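Local atomic coordinates of WbbM protein (Klebsiella pneumoniae, PDB entry 6U4B), a protein that acts as a bifunctional O-antigen polymerase, a trimeric glycosyltransferase whose two activities probably add sugar units to a growing polysaccharide. Residues Met101-His106 against Ser286-Asn291; Lys331-Val336 against Lys412-Glu417; Arg389-Gln394 against Glu492-Leu497. One frame throughout, in Å; residues are numbered along the deposited sequence.

Overall arrangement
Interaction 1 comes first along the chain. It ties the residues around and after strand 97-102 to the connection from strand 277-285 to strand 302-309, beside the junction of the DUF4422 and glycosyltransferase family 8 regions. Interactions 2 and 3 both lie within the latter; their segments alternate along the chain, so neither contact lies wholly within the loop between the two segments of the other. Interaction 2 joins strand 333-340 to the turn after strand 409-411; interaction 3 packs helix 392-395, with the 3-10 segment just before it, on helix 489-499. The centre of interaction 3 is about 24 Å from each of the others; those of interactions 1 and 2 are about 36 Å apart.

Interaction 1. Residues Met101-His106 against Ser286-Asn291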
loop_
_atom_site.group_PDB
_atom_site.type_symbol
_atom_site.label_atom_id
_atom_site.label_comp_id
_atom_site.label_asym_id
_atom_site.label_seq_id
_atom_site.Cartn_x
_atom_site.Cartn_y
_atom_site.Cartn_z
ATOM N N MET A 101 -37.942 -32.292 -4.802
ATOM C CA MET A 101 -38.225 -32.705 -3.436
ATOM C C MET A 101 -37.410 -31.840 -2.486
ATOM O O MET A 101 -36.457 -31.170 -2.889
ATOM C CB MET A 101 -37.905 -34.193 -3.218
ATOM C CG MET A 101 -38.682 -35.136 -4.131
ATOM S SD MET A 101 -38.498 -36.897 -3.751
ATOM C CE MET A 101 -36.760 -37.157 -4.094
ATOM N N HIS A 102 -37.812 -31.839 -1.218
ATOM C CA HIS A 102 -37.054 -31.140 -0.192
ATOM C C HIS A 102 -35.831 -31.970 0.200
ATOM O O HIS A 102 -35.634 -33.091 -0.271
ATOM C CB HIS A 102 -37.941 -30.843 1.014
ATOM C CG HIS A 102 -39.210 -30.131 0.665
ATOM N ND1 HIS A 102 -39.231 -28.827 0.218
ATOM C CD2 HIS A 102 -40.500 -30.544 0.685
ATOM C CE1 HIS A 102 -40.481 -28.465 -0.018
ATOM N NE2 HIS A 102 -41.269 -29.488 0.258
ATOM N N TYR A 103 -34.986 -31.413 1.072
ATOM C CA TYR A 103 -33.767 -32.107 1.469
ATOM C C TYR A 103 -33.992 -33.084 2.615
ATOM O O TYR A 103 -33.238 -34.056 2.735
ATOM C CB TYR A 103 -32.659 -31.107 1.848
ATOM C CG TYR A 103 -32.821 -30.400 3.178
ATOM C CD1 TYR A 103 -32.149 -30.847 4.309
ATOM C CD2 TYR A 103 -33.618 -29.267 3.295
ATOM C CE1 TYR A 103 -32.277 -30.196 5.525
ATOM C CE2 TYR A 103 -33.755 -28.607 4.513
ATOM C CZ TYR A 103 -33.083 -29.080 5.623
ATOM O OH TYR A 103 -33.215 -28.431 6.830
ATOM N N ARG A 104 -35.005 -32.863 3.453
ATOM C CA ARG A 104 -35.368 -33.830 4.483
ATOM C C ARG A 104 -36.805 -34.318 4.339
ATOM O O ARG A 104 -37.311 -35.006 5.232
ATOM C CB ARG A 104 -35.142 -33.238 5.877
ATOM C CG ARG A 104 -33.739 -33.458 6.405
ATOM C CD ARG A 104 -33.442 -32.579 7.606
ATOM N NE ARG A 104 -34.284 -32.880 8.757
ATOM C CZ ARG A 104 -34.164 -32.279 9.936
ATOM N NH1 ARG A 104 -34.968 -32.610 10.938
ATOM N NH2 ARG A 104 -33.238 -31.347 10.111
ATOM N N ARG A 105 -37.480 -33.965 3.247
ATOM C CA ARG A 105 -38.831 -34.434 2.963
ATOM C C ARG A 105 -38.869 -34.910 1.520
ATOM O O ARG A 105 -38.532 -34.150 0.605
ATOM C CB ARG A 105 -39.867 -33.331 3.201
ATOM C CG ARG A 105 -40.036 -32.941 4.659
ATOM C CD ARG A 105 -40.727 -31.596 4.785
ATOM N NE ARG A 105 -41.121 -31.300 6.160
ATOM C CZ ARG A 105 -40.357 -30.661 7.040
ATOM N NH1 ARG A 105 -39.144 -30.247 6.698
ATOM N NH2 ARG A 105 -40.807 -30.437 8.268
ATOM N N HIS A 106 -39.261 -36.162 1.317
ATOM C CA HIS A 106 -39.222 -36.793 0.006
ATOM C C HIS A 106 -40.562 -37.465 -0.275
ATOM O O HIS A 106 -41.486 -37.432 0.544
ATOM C CB HIS A 106 -38.071 -37.806 -0.073
ATOM C CG HIS A 106 -36.733 -37.221 0.254
ATOM N ND1 HIS A 106 -35.913 -37.737 1.235
ATOM C CD2 HIS A 106 -36.070 -36.162 -0.270
ATOM C CE1 HIS A 106 -34.805 -37.020 1.302
ATOM N NE2 HIS A 106 -34.874 -36.059 0.399
ATOM N N SER A 286 -35.993 -37.129 10.654
ATOM C CA SER A 286 -35.977 -36.412 11.924
ATOM C C SER A 286 -34.577 -36.024 12.384
ATOM O O SER A 286 -34.447 -35.109 13.205
ATOM C CB SER A 286 -36.663 -37.253 13.004
ATOM O OG SER A 286 -36.259 -38.609 12.930
ATOM N N ASN A 287 -33.533 -36.680 11.882
ATOM C CA ASN A 287 -32.160 -36.394 12.284
ATOM C C ASN A 287 -31.357 -35.973 11.062
ATOM O O ASN A 287 -31.169 -36.767 10.133
ATOM C CB ASN A 287 -31.517 -37.609 12.958
ATOM C CG ASN A 287 -32.131 -37.919 14.309
ATOM O OD1 ASN A 287 -32.445 -37.016 15.083
ATOM N ND2 ASN A 287 -32.305 -39.205 14.599
ATOM N N GLU A 288 -30.877 -34.734 11.068
ATOM C CA GLU A 288 -30.065 -34.241 9.967
ATOM C C GLU A 288 -28.639 -34.756 10.098
ATOM O O GLU A 288 -28.070 -34.782 11.193
ATOM C CB GLU A 288 -30.076 -32.712 9.937
ATOM C CG GLU A 288 -29.820 -32.119 8.563
ATOM C CD GLU A 288 -29.971 -30.611 8.546
ATOM O OE1 GLU A 288 -28.938 -29.908 8.510
ATOM O OE2 GLU A 288 -31.124 -30.131 8.580
ATOM N N THR A 289 -28.072 -35.186 8.974
ATOM C CA THR A 289 -26.688 -35.638 8.900
ATOM C C THR A 289 -26.008 -34.941 7.726
ATOM O O THR A 289 -26.619 -34.136 7.016
ATOM C CB THR A 289 -26.606 -37.163 8.754
ATOM O OG1 THR A 289 -27.269 -37.560 7.549
ATOM C CG2 THR A 289 -27.268 -37.858 9.939
ATOM N N PHE A 290 -24.727 -35.246 7.526
ATOM C CA PHE A 290 -23.978 -34.730 6.388
ATOM C C PHE A 290 -23.085 -35.829 5.841
ATOM O O PHE A 290 -22.336 -36.457 6.596
ATOM C CB PHE A 290 -23.137 -33.508 6.773
ATOM C CG PHE A 290 -22.189 -33.066 5.696
ATOM C CD1 PHE A 290 -22.646 -32.341 4.604
ATOM C CD2 PHE A 290 -20.839 -33.384 5.773
ATOM C CE1 PHE A 290 -21.774 -31.938 3.609
ATOM C CE2 PHE A 290 -19.961 -32.987 4.784
ATOM C CZ PHE A 290 -20.426 -32.262 3.700
ATOM N N ASN A 291 -23.162 -36.048 4.524
ATOM C CA ASN A 291 -22.407 -37.109 3.868
ATOM C C ASN A 291 -21.679 -36.630 2.617
ATOM O O ASN A 291 -21.118 -37.459 1.888
ATOM C CB ASN A 291 -23.327 -38.294 3.517
ATOM C CG ASN A 291 -24.386 -37.937 2.472
ATOM O OD1 ASN A 291 -24.632 -36.760 2.181
ATOM N ND2 ASN A 291 -25.029 -38.955 1.921
#
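Y103 and R104 converge on one carboxylate oxygen, OE2 of E288, a compact example of how a single acceptor can hold two neighbouring side chains. R104 NH2 donates to E288 OE2 at 2.9 Å, with an N-H...O angle of 153°, and this bond is also a salt bridge. The oxygen lies in the guanidinium plane but is met on its anti side. Y103 OH donates to the same E288 OE2 over 3.2 Å, from the syn side and from the other face of the carboxylate. Both donors are tilted out of the carboxylate plane, and the tyrosine ring stands nearly perpendicular to it, offering its edge to the oxygen.

Y103 reaches this place because its CG sits between the backbone N and the carbonyl carbon (chi1 74°), while the arginine chain bends at chi3 and crosses the glutamate at about a right angle. E288 comes to meet them with an extended chain. The aliphatic part of the arginine also takes part, R104 CD lying 3.8 Å from E288 CG. R104 NH1 approaches S286 O at 3.4 Å, but the angle is too poor for a hydrogen bond.

In the next shell, R104 NE bonds to V285 O, which helps fix the guanidinium, and the Y103 ring meets H36. E288 OE1 has a long, weak ion pair with K37. At this surface contact the salt bridge and its added tyrosine bond pin the connection from the DUF4422 sheet toward the family 8 region against the loop following strand 97-102, with R104 resting on F284 of strand 277-285.

Interaction 2. Residues Lys331-Val336 against Lys412-Glu417; sequences KNYDIV and KADLGE
D414 meets both K331 and Y333 from an Asx turn, placed where the chain leaves strand 409-411 and faces the start of strand 333-340 in the glycosyltransferase family 8 region. Such a turn illustrates how one aspartate can shape its own backbone while binding a segment distant in sequence. Its carboxylate stands anti to the backbone N (chi1 180°), and its two oxygens divide the work.

D414 OD2 takes the ammonium of K331: NZ lies 2.9 Å away, above the carboxylate plane, in a salt bridge that is also a hydrogen bond. The lysine chain is extended beyond CG, and its CE and CD pass beside the same oxygen. D414 OD1 accepts from Y333 OH, a bond modelled as very short at 2.5 Å and therefore of uncertain exact length. The oxygen sits at the edge of the tyrosine ring, whose plane is turned 53° from the carboxylate. D328 N also bonds to Y333 OH, so the hydroxyl has two partners.

L415, next in sequence, rests on V304 of strand 302-309. G416 closes the turn, its N donating to D414 OD1 at 2.8 Å and 162°, from well above the carboxylate plane. That oxygen thus accepts from both the tyrosine and the backbone. At E417, which ends the segment, OE1 forms a salt bridge with K557. One further link runs back from the turn to the lysine, through a water that donates to G416 O at 2.6 Å and accepts a weak hydrogen bond from K331 NZ at 3.3 Å.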
loop_
_atom_site.group_PDB
_atom_site.type_symbol
_atom_site.label_atom_id
_atom_site.label_comp_id
_atom_site.label_asym_id
_atom_site.label_seq_id
_atom_site.Cartn_x
_atom_site.Cartn_y
_atom_site.Cartn_z
ATOM N N LYS A 331 1.196 -21.953 -10.683
ATOM C CA LYS A 331 0.461 -22.928 -9.894
ATOM C C LYS A 331 -0.907 -22.368 -9.530
ATOM O O LYS A 331 -1.127 -21.153 -9.529
ATOM C CB LYS A 331 1.215 -23.308 -8.612
ATOM C CG LYS A 331 2.525 -24.041 -8.834
ATOM C CD LYS A 331 3.150 -24.430 -7.503
ATOM C CE LYS A 331 4.562 -24.964 -7.686
ATOM N NZ LYS A 331 5.219 -25.243 -6.380
ATOM N N ASN A 332 -1.829 -23.276 -9.224
ATOM C CA ASN A 332 -3.149 -22.926 -8.727
ATOM C C ASN A 332 -3.240 -23.278 -7.249
ATOM O O ASN A 332 -2.574 -24.201 -6.772
ATOM C CB ASN A 332 -4.245 -23.648 -9.509
ATOM C CG ASN A 332 -4.237 -23.295 -10.979
ATOM O OD1 ASN A 332 -3.876 -22.181 -11.358
ATOM N ND2 ASN A 332 -4.631 -24.245 -11.819
ATOM N N TYR A 333 -4.062 -22.527 -6.520
ATOM C CA TYR A 333 -4.169 -22.676 -5.074
ATOM C C TYR A 333 -5.638 -22.761 -4.689
ATOM O O TYR A 333 -6.402 -21.817 -4.919
ATOM C CB TYR A 333 -3.470 -21.521 -4.351
ATOM C CG TYR A 333 -1.971 -21.508 -4.574
ATOM C CD1 TYR A 333 -1.100 -22.002 -3.610
ATOM C CD2 TYR A 333 -1.428 -21.015 -5.756
ATOM C CE1 TYR A 333 0.271 -21.997 -3.816
ATOM C CE2 TYR A 333 -0.065 -21.010 -5.972
ATOM C CZ TYR A 333 0.781 -21.499 -4.998
ATOM O OH TYR A 333 2.141 -21.489 -5.214
ATOM N N ASP A 334 -6.022 -23.893 -4.105
ATOM C CA ASP A 334 -7.402 -24.221 -3.749
ATOM C C ASP A 334 -7.512 -24.112 -2.230
ATOM O O ASP A 334 -7.255 -25.074 -1.504
ATOM C CB ASP A 334 -7.754 -25.622 -4.259
ATOM C CG ASP A 334 -9.200 -26.023 -3.980
ATOM O OD1 ASP A 334 -9.927 -25.297 -3.270
ATOM O OD2 ASP A 334 -9.609 -27.089 -4.486
ATOM N N ILE A 335 -7.892 -22.931 -1.752
ATOM C CA ILE A 335 -7.968 -22.652 -0.324
ATOM C C ILE A 335 -9.397 -22.879 0.142
ATOM O O ILE A 335 -10.345 -22.348 -0.451
ATOM C CB ILE A 335 -7.507 -21.220 -0.006
ATOM C CG1 ILE A 335 -6.123 -20.954 -0.604
ATOM C CG2 ILE A 335 -7.490 -20.997 1.495
ATOM C CD1 ILE A 335 -5.573 -19.577 -0.290
ATOM N N VAL A 336 -9.556 -23.671 1.200
ATOM C CA VAL A 336 -10.859 -23.928 1.802
ATOM C C VAL A 336 -10.765 -23.600 3.283
ATOM O O VAL A 336 -9.914 -24.154 3.991
ATOM C CB VAL A 336 -11.320 -25.380 1.601
ATOM C CG1 VAL A 336 -12.610 -25.631 2.364
ATOM C CG2 VAL A 336 -11.503 -25.681 0.120
ATOM N N LYS A 412 6.319 -17.793 4.541
ATOM C CA LYS A 412 7.357 -17.025 3.864
ATOM C C LYS A 412 7.812 -17.707 2.582
ATOM O O LYS A 412 8.855 -17.336 2.028
ATOM C CB LYS A 412 8.556 -16.807 4.792
ATOM C CG LYS A 412 8.194 -16.264 6.166
ATOM C CD LYS A 412 7.905 -14.773 6.122
ATOM C CE LYS A 412 9.164 -13.983 5.812
ATOM N NZ LYS A 412 8.941 -12.519 5.938
ATOM N N ALA A 413 7.061 -18.695 2.098
ATOM C CA ALA A 413 7.470 -19.476 0.944
ATOM C C ALA A 413 6.237 -20.062 0.274
ATOM O O ALA A 413 5.129 -20.027 0.816
ATOM C CB ALA A 413 8.451 -20.587 1.339
ATOM N N ASP A 414 6.446 -20.600 -0.923
ATOM C CA ASP A 414 5.380 -21.259 -1.665
ATOM C C ASP A 414 4.958 -22.530 -0.935
ATOM O O ASP A 414 5.773 -23.437 -0.735
ATOM C CB ASP A 414 5.863 -21.573 -3.081
ATOM C CG ASP A 414 4.814 -22.274 -3.927
ATOM O OD1 ASP A 414 3.647 -22.381 -3.494
ATOM O OD2 ASP A 414 5.167 -22.722 -5.039
ATOM N N LEU A 415 3.688 -22.597 -0.526
ATOM C CA LEU A 415 3.184 -23.807 0.115
ATOM C C LEU A 415 3.179 -24.995 -0.835
ATOM O O LEU A 415 3.088 -26.139 -0.383
ATOM C CB LEU A 415 1.771 -23.573 0.655
ATOM C CG LEU A 415 1.628 -23.063 2.090
ATOM C CD1 LEU A 415 0.157 -22.904 2.448
ATOM C CD2 LEU A 415 2.311 -24.010 3.060
ATOM N N GLY A 416 3.288 -24.751 -2.142
ATOM C CA GLY A 416 3.243 -25.816 -3.129
ATOM C C GLY A 416 4.380 -26.809 -3.044
ATOM O O GLY A 416 4.216 -27.956 -3.479
ATOM N N GLU A 417 5.533 -26.400 -2.511
ATOM C CA GLU A 417 6.649 -27.336 -2.432
ATOM C C GLU A 417 6.450 -28.386 -1.346
ATOM O O GLU A 417 7.126 -29.421 -1.371
ATOM C CB GLU A 417 7.974 -26.596 -2.223
ATOM C CG GLU A 417 7.983 -25.564 -1.109
ATOM C CD GLU A 417 9.206 -24.658 -1.171
ATOM O OE1 GLU A 417 10.164 -24.886 -0.400
ATOM O OE2 GLU A 417 9.219 -23.728 -2.005
HETATM O O HOH W 1 3.270 -27.846 -5.888
#

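Interaction 3. Residues Arg389-Gln394 against Glu492-Leu497; sequences RLFIPQ and ELMRVL
M494 lays its methyl over a face of the F391 ring, while its sulfur approaches the same ring obliquely, so that one thioether makes both a CH-pi and a Met-aromatic contact. M494 CE is 4.2 Å from the F391 ring centroid and 22° off the normal, displaced toward the rim; SD comes closest at F391 CE2, 3.8 Å away. The methionine curls to reach it, bent at chi2 (-61°) and again at chi3, and it crosses the phenylalanine at about a right angle. The same methyl also touches L390 CB.

Around this centre the packing is aliphatic. L390 points toward the helix that carries E492-L497 and meets it at two levels: its CD2 is 4.2 Å from L493 CD2, and its CD1 is 4.1 Å from L497 CD1. L493 CD1 lies 4.0 Å from P393 CG and also nears the carbonyl oxygen of L390. Beyond the interface the F391 ring stacks on F370, and L390 also touches M510 of helix 505-513.

R389, just before L390, forms salt bridges with D506 and with D406, an aspartate that binds magnesium, so this buried layer adjoins the second shell of the metal site. The side chains join the two helical segments through dispersion, with the M494 methyl over the ring face and the sulfur oblique to it, forces that depend on close shape matching more than on direction.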
loop_
_atom_site.group_PDB
_atom_site.type_symbol
_atom_site.label_atom_id
_atom_site.label_comp_id
_atom_site.label_asym_id
_atom_site.label_seq_id
_atom_site.Cartn_x
_atom_site.Cartn_y
_atom_site.Cartn_z
ATOM N N ARG A 389 -9.349 -30.888 12.296
ATOM C CA ARG A 389 -8.311 -31.596 11.554
ATOM C C ARG A 389 -8.641 -33.075 11.376
ATOM O O ARG A 389 -8.284 -33.671 10.352
ATOM C CB ARG A 389 -6.962 -31.437 12.258
ATOM C CG ARG A 389 -6.304 -30.075 12.060
ATOM C CD ARG A 389 -4.965 -30.016 12.779
ATOM N NE ARG A 389 -5.126 -29.939 14.226
ATOM C CZ ARG A 389 -4.583 -29.000 14.994
ATOM N NH1 ARG A 389 -3.817 -28.057 14.459
ATOM N NH2 ARG A 389 -4.791 -29.014 16.304
ATOM N N LEU A 390 -9.320 -33.682 12.354
ATOM C CA LEU A 390 -9.655 -35.099 12.263
ATOM C C LEU A 390 -10.590 -35.404 11.101
ATOM O O LEU A 390 -10.610 -36.541 10.620
ATOM C CB LEU A 390 -10.300 -35.576 13.564
ATOM C CG LEU A 390 -9.505 -35.382 14.853
ATOM C CD1 LEU A 390 -10.266 -35.976 16.030
ATOM C CD2 LEU A 390 -8.125 -36.006 14.731
ATOM N N PHE A 391 -11.359 -34.424 10.640
ATOM C CA PHE A 391 -12.353 -34.645 9.599
ATOM C C PHE A 391 -11.829 -34.348 8.203
ATOM O O PHE A 391 -12.589 -34.465 7.235
ATOM C CB PHE A 391 -13.599 -33.802 9.886
ATOM C CG PHE A 391 -14.282 -34.167 11.172
ATOM C CD1 PHE A 391 -13.941 -33.531 12.356
ATOM C CD2 PHE A 391 -15.245 -35.162 11.203
ATOM C CE1 PHE A 391 -14.558 -33.874 13.543
ATOM C CE2 PHE A 391 -15.868 -35.512 12.392
ATOM C CZ PHE A 391 -15.523 -34.867 13.563
ATOM N N ILE A 392 -10.549 -33.975 8.081
ATOM C CA ILE A 392 -9.988 -33.686 6.758
ATOM C C ILE A 392 -10.044 -34.890 5.826
ATOM O O ILE A 392 -10.450 -34.716 4.666
ATOM C CB ILE A 392 -8.575 -33.099 6.904
ATOM C CG1 ILE A 392 -8.670 -31.646 7.373
ATOM C CG2 ILE A 392 -7.811 -33.200 5.590
ATOM C CD1 ILE A 392 -7.366 -31.069 7.887
ATOM N N PRO A 393 -9.682 -36.110 6.232
ATOM C CA PRO A 393 -9.782 -37.241 5.291
ATOM C C PRO A 393 -11.199 -37.544 4.827
ATOM O O PRO A 393 -11.365 -38.208 3.796
ATOM C CB PRO A 393 -9.191 -38.418 6.083
ATOM C CG PRO A 393 -9.278 -38.005 7.508
ATOM C CD PRO A 393 -9.066 -36.529 7.504
ATOM N N GLN A 394 -12.228 -37.081 5.539
ATOM C CA GLN A 394 -13.599 -37.340 5.110
ATOM C C GLN A 394 -14.123 -36.250 4.178
ATOM O O GLN A 394 -14.604 -36.547 3.081
ATOM C CB GLN A 394 -14.519 -37.484 6.327
ATOM C CG GLN A 394 -15.938 -37.943 5.992
ATOM C CD GLN A 394 -16.006 -39.402 5.556
ATOM O OE1 GLN A 394 -15.001 -40.116 5.561
ATOM N NE2 GLN A 394 -17.199 -39.850 5.181
ATOM N N GLU A 492 -10.684 -44.873 12.177
ATOM C CA GLU A 492 -9.807 -45.045 13.330
ATOM C C GLU A 492 -9.687 -43.753 14.129
ATOM O O GLU A 492 -9.698 -43.778 15.367
ATOM C CB GLU A 492 -8.431 -45.527 12.871
ATOM C CG GLU A 492 -7.433 -45.736 13.997
ATOM C CD GLU A 492 -7.718 -46.986 14.812
ATOM O OE1 GLU A 492 -8.614 -47.768 14.424
ATOM O OE2 GLU A 492 -7.040 -47.185 15.842
ATOM N N LEU A 493 -9.564 -42.614 13.438
ATOM C CA LEU A 493 -9.521 -41.327 14.126
ATOM C C LEU A 493 -10.765 -41.117 14.980
ATOM O O LEU A 493 -10.670 -40.660 16.127
ATOM C CB LEU A 493 -9.374 -40.193 13.110
ATOM C CG LEU A 493 -8.080 -40.108 12.295
ATOM C CD1 LEU A 493 -8.227 -39.093 11.170
ATOM C CD2 LEU A 493 -6.894 -39.753 13.186
ATOM N N MET A 494 -11.940 -41.454 14.439
ATOM C CA MET A 494 -13.171 -41.329 15.209
ATOM C C MET A 494 -13.180 -42.283 16.395
ATOM O O MET A 494 -13.579 -41.901 17.502
ATOM C CB MET A 494 -14.379 -41.582 14.306
ATOM C CG MET A 494 -14.556 -40.544 13.202
ATOM S SD MET A 494 -14.821 -38.865 13.822
ATOM C CE MET A 494 -13.174 -38.162 13.686
ATOM N N ARG A 495 -12.738 -43.526 16.187
ATOM C CA ARG A 495 -12.701 -44.486 17.284
ATOM C C ARG A 495 -11.816 -43.986 18.420
ATOM O O ARG A 495 -12.206 -44.050 19.593
ATOM C CB ARG A 495 -12.215 -45.843 16.779
ATOM C CG ARG A 495 -12.459 -46.982 17.759
ATOM C CD ARG A 495 -11.689 -48.224 17.347
ATOM N NE ARG A 495 -10.250 -47.973 17.285
ATOM C CZ ARG A 495 -9.429 -48.080 18.325
ATOM N NH1 ARG A 495 -9.903 -48.434 19.513
ATOM N NH2 ARG A 495 -8.135 -47.831 18.176
ATOM N N VAL A 496 -10.631 -43.466 18.090
ATOM C CA VAL A 496 -9.730 -42.941 19.111
ATOM C C VAL A 496 -10.345 -41.722 19.792
ATOM O O VAL A 496 -10.209 -41.540 21.008
ATOM C CB VAL A 496 -8.357 -42.620 18.492
ATOM C CG1 VAL A 496 -7.510 -41.787 19.445
ATOM C CG2 VAL A 496 -7.633 -43.903 18.122
ATOM N N LEU A 497 -11.038 -40.875 19.024
ATOM C CA LEU A 497 -11.708 -39.716 19.608
ATOM C C LEU A 497 -12.737 -40.135 20.653
ATOM O O LEU A 497 -12.868 -39.487 21.697
ATOM C CB LEU A 497 -12.366 -38.887 18.502
ATOM C CG LEU A 497 -13.223 -37.671 18.874
ATOM C CD1 LEU A 497 -12.376 -36.565 19.488
ATOM C CD2 LEU A 497 -13.963 -37.157 17.647
#